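Local coordinates for aminoglycoside N(3)-acetyltransferase, AAC(3)-IVa (Escherichia coli, PDB 6MN3), which catalyses transfer of an acetyl group from acetyl-CoA to the N3 amine of 2-deoxystreptamine antibiotics, and so probably confers resistance to drugs such as gentamicin and apramycin, at residues G57-M62 with F106-P111; E114-D119 with A133-L138. One frame throughout, in Å; residues are numbered along the deposited sequence.

Contact 1 pairs strands 59-63 and 106-109 of the central mixed sheet, and contact 2 lays helix 113-117 beside helix 131-137 over one face of that sheet. Strand 106-109 runs on into helix 113-117, so the chain leaves contact 1 and enters contact 2 almost at once; their centres are 10 Å apart. The two meet through isoleucines: Ile117 CD1 lies 3.3 Å from Phe106 O, and Ile116 CD1 is 3.7 Å from Val61 CG2. Ile116 thus turns CD1 to Val61 of the sheet, CG2 to Val135 of helix 131-137 and CG1 to Leu138 just after that helix. Both contacts lie away from the zinc site of Cys191, His243, Cys249 and Cys252.

Contact 1: residues G57-M62 with F106-P111; sequences GGTLVM and FAAAGP
Leu60 and Met62 pair with Ala109 and Ala107 as neighbouring antiparallel strands of the mixed sheet of the antibiotic N-acetyltransferase fold, their short axes 4.6 Å apart with N-to-C directions at 166°. Four backbone hydrogen bonds define the register. Leu60 and Ala109 exchange two, each 2.9 Å from N to O; Met62 and Ala107 exchange the other two, of which Ala107 N to Met62 O is the shorter at 2.7 Å. Val61 and Ala108 form the non-hydrogen-bonded pair between them, where Ala108 CA sits 3.1 Å from Leu60 O in a CA-H...O contact.

Apolar contacts lie on the Val61 face. Val61 CG2 meets Ala108 CB, while CG1, anti to the backbone N (chi1 -166°), reaches 4.1 Å from Phe106 CD1, the two side chains crossing at about a right angle. Helix 113-117 covers this face; Phe91 and helix 42-54 pack on the opposite one, against Leu60 and Met62.

Past the last pair, Gly110 has phi 145° and leaves no room for a CB beside Thr59 CA and Gly58 O. Thr59 OG1, hydrogen-bonded to Gln112 N, passes 3.3 Å from Pro111 CD.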
loop_
_atom_site.group_PDB
_atom_site.type_symbol
_atom_site.label_atom_id
_atom_site.label_comp_id
_atom_site.label_asym_id
_atom_site.label_seq_id
_atom_site.Cartn_x
_atom_site.Cartn_y
_atom_site.Cartn_z
ATOM N N GLY A 57 18.800 -1.356 10.173
ATOM C CA GLY A 57 18.357 -2.709 9.912
ATOM C C GLY A 57 16.987 -2.774 9.273
ATOM O O GLY A 57 16.616 -3.795 8.686
ATOM N N GLY A 58 16.225 -1.685 9.369
ATOM C CA GLY A 58 14.878 -1.678 8.845
ATOM C C GLY A 58 14.823 -1.453 7.346
ATOM O O GLY A 58 15.745 -0.923 6.729
ATOM N N THR A 59 13.707 -1.868 6.754
ATOM C CA THR A 59 13.472 -1.707 5.326
ATOM C C THR A 59 12.141 -1.005 5.115
ATOM O O THR A 59 11.116 -1.435 5.654
ATOM C CB THR A 59 13.485 -3.056 4.605
ATOM O OG1 THR A 59 14.760 -3.680 4.792
ATOM C CG2 THR A 59 13.233 -2.862 3.116
ATOM N N LEU A 60 12.163 0.072 4.336
ATOM C CA LEU A 60 10.986 0.885 4.059
ATOM C C LEU A 60 10.463 0.566 2.667
ATOM O O LEU A 60 11.227 0.576 1.699
ATOM C CB LEU A 60 11.322 2.372 4.167
ATOM C CG LEU A 60 10.259 3.364 3.704
ATOM C CD1 LEU A 60 9.019 3.259 4.579
ATOM C CD2 LEU A 60 10.824 4.779 3.723
ATOM N N VAL A 61 9.165 0.282 2.568
ATOM C CA VAL A 61 8.538 -0.095 1.308
ATOM C C VAL A 61 7.361 0.832 1.041
ATOM O O VAL A 61 6.614 1.186 1.958
ATOM C CB VAL A 61 8.074 -1.566 1.313
ATOM C CG1 VAL A 61 7.748 -2.017 -0.099
ATOM C CG2 VAL A 61 9.139 -2.463 1.929
ATOM N N MET A 62 7.195 1.220 -0.221
ATOM C CA MET A 62 6.101 2.075 -0.654
ATOM C C MET A 62 5.589 1.606 -2.006
ATOM O O MET A 62 6.360 1.086 -2.822
ATOM C CB MET A 62 6.530 3.544 -0.769
ATOM C CG MET A 62 6.896 4.196 0.541
ATOM S SD MET A 62 7.214 5.946 0.297
ATOM C CE MET A 62 8.141 6.330 1.778
ATOM N N PHE A 106 6.660 -1.576 -6.720
ATOM C CA PHE A 106 6.863 -1.001 -5.402
ATOM C C PHE A 106 8.284 -0.456 -5.323
ATOM O O PHE A 106 9.120 -0.707 -6.196
ATOM C CB PHE A 106 6.631 -2.040 -4.296
ATOM C CG PHE A 106 5.184 -2.262 -3.956
ATOM C CD1 PHE A 106 4.671 -1.839 -2.742
ATOM C CD2 PHE A 106 4.337 -2.905 -4.845
ATOM C CE1 PHE A 106 3.342 -2.047 -2.421
ATOM C CE2 PHE A 106 3.007 -3.114 -4.531
ATOM C CZ PHE A 106 2.509 -2.684 -3.317
ATOM N N ALA A 107 8.559 0.297 -4.265
ATOM C CA ALA A 107 9.896 0.806 -4.001
ATOM C C ALA A 107 10.299 0.423 -2.587
ATOM O O ALA A 107 9.481 0.486 -1.664
ATOM C CB ALA A 107 9.969 2.326 -4.182
ATOM N N ALA A 108 11.556 0.022 -2.418
ATOM C CA ALA A 108 12.025 -0.450 -1.125
ATOM C C ALA A 108 13.476 -0.042 -0.920
ATOM O O ALA A 108 14.282 -0.085 -1.854
ATOM C CB ALA A 108 11.873 -1.970 -1.002
ATOM N N ALA A 109 13.799 0.354 0.311
ATOM C CA ALA A 109 15.153 0.744 0.688
ATOM C C ALA A 109 15.460 0.156 2.055
ATOM O O ALA A 109 14.736 0.419 3.021
ATOM C CB ALA A 109 15.310 2.268 0.709
ATOM N N GLY A 110 16.528 -0.634 2.135
ATOM C CA GLY A 110 16.896 -1.308 3.356
ATOM C C GLY A 110 17.497 -2.670 3.075
ATOM O O GLY A 110 17.583 -3.108 1.924
ATOM N N PRO A 111 17.923 -3.376 4.128
ATOM C CA PRO A 111 18.554 -4.691 3.926
ATOM C C PRO A 111 17.628 -5.730 3.321
ATOM O O PRO A 111 18.111 -6.792 2.912
ATOM C CB PRO A 111 18.990 -5.098 5.343
ATOM C CG PRO A 111 18.958 -3.834 6.150
ATOM C CD PRO A 111 17.876 -2.996 5.549
#

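Contact 2: residues E114-D119 with A133-L138; sequences EQIISD and ARVHEL
Asp119 OD1 receives a 2.9 Å hydrogen bond from Ser118 OG, which meets it nearly along the C-O axis and ties the carboxylate to its own turn. The same carboxylate faces Arg134 across the contact, tip to tip, with the two planar groups 82° apart. Asp119 CG stands 3.5 Å above the guanidinium plane, offset toward the rim. Asp119 OD2 lies well out of that plane, so its salt bridge to Arg134 NH2 rests on charge, no N-H pointing at it; OD2 sits too close to Arg134 CZ in the model, and the detail is doubtful. The Arg134 chain is bent at chi2 (-66°), which places CD, and again at chi3; its CG passes 3.7 Å from Gln115 O.

Beside the charged pair, aliphatic carbons meet. Arg134 CB rests 3.8 Å from Ile116 CA, where the two backbones come nearest. The branches of Ile116 divide the work: CG2 meets Val135 CG2 at 4.0 Å, and CG1 meets Leu138 CD1 at 3.9 Å. The Gln115 amide is a polar group lying on a leucine methyl, its NE2 3.4 Å from Leu138 CD1.

Ile116 also touches Thr59 and Val61, and it shares Val26 of strand 26-31 with Val135. Two short helices pressed together by their side chains while their inner residues rest on neighbouring strands form a helical layer over one face of the mixed sheet of the antibiotic N-acetyltransferase fold.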
loop_
_atom_site.group_PDB
_atom_site.type_symbol
_atom_site.label_atom_id
_atom_site.label_comp_id
_atom_site.label_asym_id
_atom_site.label_seq_id
_atom_site.Cartn_x
_atom_site.Cartn_y
_atom_site.Cartn_z
ATOM N N GLU A 114 15.805 -5.964 -1.725
ATOM C CA GLU A 114 15.957 -6.897 -2.835
ATOM C C GLU A 114 14.913 -8.010 -2.778
ATOM O O GLU A 114 14.368 -8.413 -3.810
ATOM C CB GLU A 114 17.379 -7.475 -2.832
ATOM C CG GLU A 114 17.763 -8.324 -1.600
ATOM C CD GLU A 114 17.578 -7.615 -0.255
ATOM O OE1 GLU A 114 17.568 -6.366 -0.222
ATOM O OE2 GLU A 114 17.409 -8.316 0.767
ATOM N N GLN A 115 14.613 -8.517 -1.580
ATOM C CA GLN A 115 13.694 -9.645 -1.465
ATOM C C GLN A 115 12.256 -9.222 -1.741
ATOM O O GLN A 115 11.474 -9.988 -2.315
ATOM C CB GLN A 115 13.817 -10.275 -0.077
ATOM C CG GLN A 115 13.311 -11.702 0.013
ATOM C CD GLN A 115 12.953 -12.085 1.433
ATOM O OE1 GLN A 115 13.782 -11.987 2.339
ATOM N NE2 GLN A 115 11.712 -12.509 1.638
ATOM N N ILE A 116 11.893 -8.004 -1.339
ATOM C CA ILE A 116 10.543 -7.498 -1.555
ATOM C C ILE A 116 10.318 -7.069 -3.002
ATOM O O ILE A 116 9.176 -7.081 -3.478
ATOM C CB ILE A 116 10.291 -6.348 -0.562
ATOM C CG1 ILE A 116 10.324 -6.884 0.872
ATOM C CG2 ILE A 116 8.967 -5.642 -0.832
ATOM C CD1 ILE A 116 10.712 -5.851 1.906
ATOM N N ILE A 117 11.383 -6.741 -3.730
ATOM C CA ILE A 117 11.267 -6.167 -5.067
ATOM C C ILE A 117 11.521 -7.183 -6.185
ATOM O O ILE A 117 11.048 -6.974 -7.314
ATOM C CB ILE A 117 12.229 -4.960 -5.177
ATOM C CG1 ILE A 117 11.727 -3.808 -4.302
ATOM C CG2 ILE A 117 12.425 -4.496 -6.608
ATOM C CD1 ILE A 117 10.337 -3.334 -4.654
ATOM N N SER A 118 12.175 -8.308 -5.886
ATOM C CA SER A 118 12.778 -9.160 -6.910
ATOM C C SER A 118 11.789 -9.727 -7.930
ATOM O O SER A 118 12.208 -10.080 -9.038
ATOM C CB SER A 118 13.514 -10.318 -6.238
ATOM O OG SER A 118 12.597 -11.260 -5.706
ATOM N N ASP A 119 10.504 -9.824 -7.600
ATOM C CA ASP A 119 9.634 -10.680 -8.396
ATOM C C ASP A 119 9.236 -10.032 -9.723
ATOM O O ASP A 119 9.118 -8.808 -9.816
ATOM C CB ASP A 119 8.384 -11.034 -7.607
ATOM C CG ASP A 119 8.688 -11.903 -6.409
ATOM O OD1 ASP A 119 9.885 -12.114 -6.111
ATOM O OD2 ASP A 119 7.733 -12.376 -5.763
ATOM N N ALA A 133 2.964 -9.311 -0.909
ATOM C CA ALA A 133 3.026 -10.609 -0.251
ATOM C C ALA A 133 4.391 -10.860 0.373
ATOM O O ALA A 133 4.483 -11.557 1.390
ATOM C CB ALA A 133 2.689 -11.721 -1.244
ATOM N N ARG A 134 5.456 -10.302 -0.212
ATOM C CA ARG A 134 6.781 -10.438 0.383
ATOM C C ARG A 134 6.887 -9.669 1.694
ATOM O O ARG A 134 7.622 -10.084 2.594
ATOM C CB ARG A 134 7.852 -9.978 -0.606
ATOM C CG ARG A 134 7.842 -10.746 -1.921
ATOM C CD ARG A 134 8.231 -12.204 -1.710
ATOM N NE ARG A 134 7.386 -13.117 -2.476
ATOM C CZ ARG A 134 7.840 -13.991 -3.367
ATOM N NH1 ARG A 134 9.139 -14.070 -3.622
ATOM N NH2 ARG A 134 6.994 -14.778 -4.018
ATOM N N VAL A 135 6.163 -8.556 1.822
ATOM C CA VAL A 135 6.078 -7.876 3.111
ATOM C C VAL A 135 5.332 -8.743 4.119
ATOM O O VAL A 135 5.712 -8.827 5.294
ATOM C CB VAL A 135 5.410 -6.499 2.939
ATOM C CG1 VAL A 135 5.034 -5.905 4.291
ATOM C CG2 VAL A 135 6.326 -5.552 2.168
ATOM N N HIS A 136 4.269 -9.414 3.670
ATOM C CA HIS A 136 3.482 -10.255 4.565
ATOM C C HIS A 136 4.298 -11.434 5.082
ATOM O O HIS A 136 4.212 -11.785 6.265
ATOM C CB HIS A 136 2.224 -10.741 3.843
ATOM C CG HIS A 136 1.401 -11.709 4.634
ATOM N ND1 HIS A 136 1.556 -13.074 4.532
ATOM C CD2 HIS A 136 0.410 -11.509 5.535
ATOM C CE1 HIS A 136 0.698 -13.675 5.338
ATOM N NE2 HIS A 136 -0.008 -12.748 5.958
ATOM N N GLU A 137 5.103 -12.052 4.217
ATOM C CA GLU A 137 5.894 -13.198 4.650
ATOM C C GLU A 137 7.074 -12.792 5.525
ATOM O O GLU A 137 7.618 -13.641 6.238
ATOM C CB GLU A 137 6.373 -13.995 3.432
ATOM C CG GLU A 137 7.816 -13.756 3.029
ATOM C CD GLU A 137 8.259 -14.666 1.895
ATOM O OE1 GLU A 137 7.744 -15.802 1.804
ATOM O OE2 GLU A 137 9.120 -14.246 1.093
ATOM N N LEU A 138 7.471 -11.521 5.499
ATOM C CA LEU A 138 8.532 -11.018 6.359
ATOM C C LEU A 138 7.993 -10.362 7.626
ATOM O O LEU A 138 8.740 -9.657 8.311
ATOM C CB LEU A 138 9.417 -10.035 5.589
ATOM C CG LEU A 138 10.414 -10.675 4.619
ATOM C CD1 LEU A 138 10.646 -9.781 3.416
ATOM C CD2 LEU A 138 11.728 -10.983 5.318
#